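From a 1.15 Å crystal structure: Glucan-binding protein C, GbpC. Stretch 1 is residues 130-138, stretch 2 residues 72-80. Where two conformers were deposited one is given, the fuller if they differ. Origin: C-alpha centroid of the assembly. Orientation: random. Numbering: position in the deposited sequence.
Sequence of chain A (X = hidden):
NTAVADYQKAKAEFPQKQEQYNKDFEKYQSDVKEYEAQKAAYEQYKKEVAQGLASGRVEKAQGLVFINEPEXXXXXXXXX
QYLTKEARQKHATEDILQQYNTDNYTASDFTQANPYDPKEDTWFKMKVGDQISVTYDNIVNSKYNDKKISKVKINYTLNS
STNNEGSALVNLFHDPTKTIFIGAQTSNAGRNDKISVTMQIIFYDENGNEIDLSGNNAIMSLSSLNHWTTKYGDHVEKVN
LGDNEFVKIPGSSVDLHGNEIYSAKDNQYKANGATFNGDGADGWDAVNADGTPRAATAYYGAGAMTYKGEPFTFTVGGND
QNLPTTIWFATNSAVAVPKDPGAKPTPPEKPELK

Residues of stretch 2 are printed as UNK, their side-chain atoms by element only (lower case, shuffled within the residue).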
ATOM      1  N   ASP A 130      16.262  14.926 -10.447  1.00 12.68           N
ATOM      2  CA  ASP A 130      15.750  16.278 -10.232  1.00 12.95           C
ATOM      3  C   ASP A 130      14.779  16.314  -9.062  1.00 12.09           C
ATOM      4  O   ASP A 130      13.608  15.906  -9.182  1.00 13.52           O
ATOM      5  CB  ASP A 130      15.060  16.739 -11.489  1.00 15.21           C
ATOM      6  CG  ASP A 130      16.078  17.066 -12.594  1.00 19.39           C
ATOM      7  OD1 ASP A 130      17.306  17.139 -12.310  1.00 24.86           O
ATOM      8  OD2 ASP A 130      15.684  17.288 -13.714  1.00 22.94           O
ATOM      9  N   GLN A 131      15.252  16.846  -7.940  1.00 11.53           N
ATOM     10  CA  GLN A 131      14.436  16.864  -6.734  1.00 10.51           C
ATOM     11  C   GLN A 131      13.278  17.833  -6.924  1.00 10.03           C
ATOM     12  O   GLN A 131      13.449  18.930  -7.485  1.00 12.30           O
ATOM     13  CB  GLN A 131      15.297  17.287  -5.543  1.00 12.35           C
ATOM     14  CG  GLN A 131      14.542  17.337  -4.202  1.00 13.02           C
ATOM     15  CD  GLN A 131      15.476  17.779  -3.079  1.00 15.85           C
ATOM     16  OE1 GLN A 131      16.387  17.026  -2.693  1.00 21.86           O
ATOM     17  NE2 GLN A 131      15.292  18.971  -2.586  1.00 19.71           N
ATOM     18  N   ILE A 132      12.102  17.424  -6.473  1.00  9.30           N
ATOM     19  CA  ILE A 132      10.959  18.299  -6.427  1.00  8.75           C
ATOM     20  C   ILE A 132      10.555  18.502  -4.978  1.00  9.37           C
ATOM     21  O   ILE A 132      10.871  17.695  -4.102  1.00  9.25           O
ATOM     22  CB  ILE A 132       9.801  17.771  -7.271  1.00  9.89           C
ATOM     23  CG1 ILE A 132       9.104  16.607  -6.622  1.00 11.73           C
ATOM     24  CG2 ILE A 132      10.302  17.443  -8.678  1.00 12.50           C
ATOM     25  CD1 ILE A 132       7.835  16.115  -7.301  1.00 12.57           C
ATOM     26  N   SER A 133       9.878  19.618  -4.711  1.00  7.55           N
ATOM     27  CA  SER A 133       9.441  19.946  -3.374  0.51  8.23           C
ATOM     28  C   SER A 133       7.966  20.291  -3.395  1.00  7.75           C
ATOM     29  O   SER A 133       7.560  21.206  -4.114  1.00  9.16           O
ATOM     30  CB  SER A 133      10.322  21.092  -2.874  0.51 10.04           C
ATOM     31  OG  SER A 133      10.080  21.392  -1.545  0.51 11.28           O
ATOM     32  N   VAL A 134       7.195  19.592  -2.585  1.00  7.67           N
ATOM     33  CA  VAL A 134       5.750  19.797  -2.568  1.00  7.44           C
ATOM     34  C   VAL A 134       5.347  20.283  -1.193  1.00  6.97           C
ATOM     35  O   VAL A 134       5.638  19.630  -0.178  1.00  8.03           O
ATOM     36  CB  VAL A 134       5.001  18.497  -2.897  1.00  7.99           C
ATOM     37  CG1 VAL A 134       3.497  18.736  -2.934  1.00  9.06           C
ATOM     38  CG2 VAL A 134       5.501  17.898  -4.217  1.00  8.92           C
ATOM     39  N   THR A 135       4.695  21.446  -1.136  1.00  6.93           N
ATOM     40  CA  THR A 135       4.198  21.994   0.131  1.00  7.20           C
ATOM     41  C   THR A 135       2.703  21.842   0.163  1.00  7.44           C
ATOM     42  O   THR A 135       2.010  22.282  -0.759  1.00  9.16           O
ATOM     43  CB  THR A 135       4.600  23.469   0.254  1.00  9.68           C
ATOM     44  OG1 THR A 135       6.060  23.549   0.223  1.00 12.40           O
ATOM     45  CG2 THR A 135       4.126  24.057   1.548  1.00 11.48           C
ATOM     46  N   TYR A 136       2.215  21.230   1.247  1.00  6.56           N
ATOM     47  CA  TYR A 136       0.794  20.968   1.419  1.00  6.90           C
ATOM     48  C   TYR A 136       0.293  21.824   2.570  1.00  6.89           C
ATOM     49  O   TYR A 136       0.874  21.819   3.681  1.00  7.89           O
ATOM     50  CB  TYR A 136       0.562  19.506   1.797  1.00  6.78           C
ATOM     51  CG  TYR A 136       1.131  18.457   0.855  1.00  6.38           C
ATOM     52  CD1 TYR A 136       2.471  18.085   0.909  1.00  6.58           C
ATOM     53  CD2 TYR A 136       0.299  17.806  -0.096  1.00  6.83           C
ATOM     54  CE1 TYR A 136       2.983  17.086   0.101  1.00  7.16           C
ATOM     55  CE2 TYR A 136       0.802  16.784  -0.876  1.00  7.37           C
ATOM     56  CZ  TYR A 136       2.138  16.418  -0.772  1.00  6.80           C
ATOM     57  OH  TYR A 136       2.652  15.387  -1.502  1.00  8.05           O
ATOM     58  N   ASP A 137      -0.772  22.566   2.342  1.00  6.86           N
ATOM     59  CA  ASP A 137      -1.361  23.299   3.448  1.00  9.29           C
ATOM     60  C   ASP A 137      -2.866  23.160   3.419  1.00  7.38           C
ATOM     61  O   ASP A 137      -3.403  22.378   2.646  1.00  8.44           O
ATOM     62  CB  ASP A 137      -0.766  24.668   3.708  1.00 13.80           C
ATOM     63  CG  ASP A 137      -0.965  25.566   2.568  1.00 16.68           C
ATOM     64  OD1 ASP A 137      -1.615  25.197   1.618  1.00 15.68           O
ATOM     65  OD2 ASP A 137      -0.517  26.711   2.626  1.00 29.90           O
ATOM     66  N   ASN A 138      -3.553  23.886   4.312  1.00  7.60           N
ATOM     67  CA  ASN A 138      -4.929  23.558   4.715  1.00  7.75           C
ATOM     68  C   ASN A 138      -4.981  22.163   5.354  1.00  7.02           C
ATOM     69  O   ASN A 138      -5.657  21.244   4.881  1.00  7.53           O
ATOM     70  CB  ASN A 138      -5.967  23.714   3.589  1.00  8.20           C
ATOM     71  CG  ASN A 138      -7.333  24.015   4.146  1.00  8.29           C
ATOM     72  OD1 ASN A 138      -7.516  24.147   5.336  1.00 11.58           O
ATOM     73  ND2 ASN A 138      -8.262  24.327   3.279  1.00 12.20           N
ATOM     74  N   UNK A  72      -6.503  19.389   1.874  1.00  8.64           N
ATOM     75  CA  UNK A  72      -5.170  19.958   1.668  1.00  8.65           C
ATOM     76  C   UNK A  72      -5.016  20.447   0.228  1.00  7.54           C
ATOM     77  O   UNK A  72      -5.624  19.907  -0.707  1.00  9.16           O
ATOM     78  c   UNK A  72      -4.111  18.925   1.995  1.00  8.79           C
ATOM     79  N   UNK A  73      -4.167  21.459   0.059  1.00  8.18           N
ATOM     80  CA  UNK A  73      -3.839  21.972  -1.263  1.00  8.08           C
ATOM     81  C   UNK A  73      -2.321  21.997  -1.414  1.00  8.42           C
ATOM     82  O   UNK A  73      -1.577  22.009  -0.430  1.00 10.04           O
ATOM     83  c   UNK A  73      -3.890  24.394  -0.609  1.00 11.44           C
ATOM     84  n   UNK A  73      -2.562  27.145  -0.228  1.00 16.97           N
ATOM     85  c   UNK A  73      -4.466  23.346  -1.476  1.00 10.14           C
ATOM     86  c   UNK A  73      -4.026  26.871  -0.120  1.00 14.48           C
ATOM     87  c   UNK A  73      -4.426  25.772  -1.055  1.00 13.52           C
ATOM     88  N   UNK A  74      -1.892  22.046  -2.678  1.00  9.05           N
ATOM     89  CA  UNK A  74      -0.510  21.817  -3.069  1.00 10.81           C
ATOM     90  C   UNK A  74       0.155  23.039  -3.676  1.00  9.51           C
ATOM     91  O   UNK A  74      -0.456  23.740  -4.476  1.00 11.74           O
ATOM     92  c   UNK A  74      -1.425  18.859  -5.471  1.00 13.95           C
ATOM     93  c   UNK A  74      -0.087  18.671  -3.348  1.00 19.58           C
ATOM     94  c   UNK A  74      -0.566  20.938  -4.367  1.00 14.69           C
ATOM     95  c   UNK A  74      -1.063  19.533  -4.161  1.00 12.47           C
ATOM     96  N   UNK A  75       1.452  23.192  -3.410  1.00  9.60           N
ATOM     97  CA  UNK A  75       2.345  24.109  -4.099  1.00 10.39           C
ATOM     98  C   UNK A  75       3.575  23.306  -4.469  1.00  9.93           C
ATOM     99  O   UNK A  75       4.161  22.647  -3.603  1.00 10.71           O
ATOM    100  o   UNK A  75       3.598  26.182  -3.799  1.00 21.39           O
ATOM    101  c   UNK A  75       2.747  25.262  -3.153  1.00 15.09           C
ATOM    102  N   UNK A  76       3.939  23.322  -5.748  1.00  9.51           N
ATOM    103  CA  UNK A  76       4.932  22.384  -6.262  1.00  9.42           C
ATOM    104  C   UNK A  76       6.081  23.173  -6.870  1.00  9.72           C
ATOM    105  O   UNK A  76       5.847  24.066  -7.689  1.00 12.46           O
ATOM    106  c   UNK A  76       4.299  21.448  -7.317  1.00 12.02           C
ATOM    107  c   UNK A  76       5.337  20.497  -7.891  1.00 12.52           C
ATOM    108  c   UNK A  76       3.098  20.689  -6.766  1.00 13.17           C
ATOM    109  c   UNK A  76       2.221  20.054  -7.871  1.00 14.91           C
ATOM    110  N   UNK A  77       7.300  22.806  -6.506  1.00  9.13           N
ATOM    111  CA  UNK A  77       8.497  23.379  -7.075  0.56 10.48           C
ATOM    112  C   UNK A  77       9.349  22.275  -7.681  1.00  9.15           C
ATOM    113  O   UNK A  77       9.465  21.181  -7.127  1.00 10.24           O
ATOM    114  o   UNK A  77      12.276  26.343  -5.913  0.56 24.93           O
ATOM    115  c   UNK A  77      10.476  24.913  -6.564  0.56 18.32           C
ATOM    116  o   UNK A  77      11.054  25.502  -4.290  0.56 27.32           O
ATOM    117  c   UNK A  77       9.311  24.102  -5.997  0.56 14.45           C
ATOM    118  c   UNK A  77      11.321  25.630  -5.515  0.56 22.82           C
ATOM    119  N   UNK A  78       9.918  22.554  -8.847  1.00  8.59           N
ATOM    120  CA  UNK A  78      10.881  21.663  -9.466  1.00  9.60           C
ATOM    121  C   UNK A  78      10.321  20.750 -10.542  1.00  9.38           C
ATOM    122  O   UNK A  78      11.093  19.995 -11.130  1.00 11.00           O
ATOM    123  N   UNK A  79       9.024  20.760 -10.814  1.00 10.44           N
ATOM    124  CA  UNK A  79       8.431  19.935 -11.873  1.00 11.30           C
ATOM    125  C   UNK A  79       8.406  20.754 -13.139  1.00 14.22           C
ATOM    126  O   UNK A  79       7.910  21.894 -13.138  1.00 18.45           O
ATOM    127  c   UNK A  79       7.077  18.471 -10.334  1.00 12.48           C
ATOM    128  c   UNK A  79       6.297  18.873 -12.691  1.00 14.08           C
ATOM    129  c   UNK A  79       7.006  19.492 -11.485  1.00 11.46           C
ATOM    130  N   UNK A  80       8.951  20.181 -14.224  1.00 17.83           N
ATOM    131  CA  UNK A  80       8.956  20.835 -15.511  1.00 21.47           C
ATOM    132  C   UNK A  80       8.039  20.220 -16.548  1.00 12.91           C
ATOM    133  O   UNK A  80       7.920  20.788 -17.614  1.00 14.47           O
ATOM    134  o   UNK A  80      10.198  23.355 -16.719  1.00 35.42           O
ATOM    135  c   UNK A  80      10.381  20.943 -16.039  1.00 22.56           C
ATOM    136  c   UNK A  80      10.557  22.163 -17.003  1.00 35.01           C
ATOM    137  n   UNK A  80      11.090  21.851 -18.164  1.00 38.31           N
TER
HETATM  138  O   HOH W   1      -0.262  28.596   0.530  1.00 48.18           O
HETATM  139  O   HOH W   2       9.700  24.570  -2.073  1.00 30.22           O
HETATM  140  O   HOH W   3      13.689  19.613 -10.203  1.00 15.34           O

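Position 72 carries a single side-chain carbon, and its CA makes a CA-H...O contact with Asp137 O at 3.2 Å. One carbon alone makes it Ala72; the single methyl belongs to a buried residue, where an apolar group is well placed.

Position 73 has four carbons in a row ending in a nitrogen. That nitrogen lies 2.8 Å from Asp137 OD1, and an unbranched chain with a terminal amine is Lys73. The pair forms a salt bridge, and water 1 joins the same two side chains, donating to Asp137 OD2 and accepting a weak bond from Lys73 NZ.

At position 74 four carbons fork at the second. One of the end carbons lies 3.2 Å from Tyr136 CE2, oblique to the ring, and 3.6 Å from Val134 CG1. The fork defines Leu74, and the carbon in question is CD2. The end of the side chain comes nearer to stretch 1 than its CA-to-CB direction suggests, an apolar fit for a buried place.

Position 75 shows one carbon and then one oxygen, with no second branch, and its CB is 4.3 Å from Thr135 CB. This is Ser75, and a small polar side chain suits this exposed site.

Position 76 also has four carbons, but they fork at the first and one arm is two carbons long. The inner carbon of that arm lies 4.3 Å from Val134 CG1. This is Ile76, a beta-branched residue at home in a strand, on the same face as Leu74.

Position 77 has three carbons, the third bearing two oxygens, and its CB is 4.5 Å from Ser133 CB; hence Glu77. The extended chain is exposed, as a carboxylate favours, and water 2 donates to both Glu77 OE1 and Ser133 OG.

No side-chain atom exists at position 78, whose CA lies 4.2 Å from Gln131 O; it is Gly78. With phi/psi of 98/-3°, a CB would jam against the preceding carbonyl and come 2.8 Å from Gln131 O. Water 3 donates to both Gly78 O and Gln131 O.

Position 79 has one carbon carrying two others, one of which meets Ile132 CG2 at 3.8 Å. The compact fork is that of Val79, and its CG2 makes this apolar contact beyond the strand.

Position 80 has two carbons, the second carrying one oxygen and one nitrogen; the amide is Asn80, exposed and out of reach of stretch 1.

The contact is an antiparallel strand pair. Reciprocal backbone hydrogen bonds join Lys73 to Asp137, Ser75 to Thr135 and Glu77 to Ser133; Thr135 N to Ser75 O, for example, is 2.8 Å. Alternation places Leu74, Ile76, Val134 and Tyr136 on one face, where apolar packing dominates, and the polar partners on the other, where the salt bridge and water 2 reinforce the backbone ladder.

Stretch 2 (72-80) AKLSIEGVN
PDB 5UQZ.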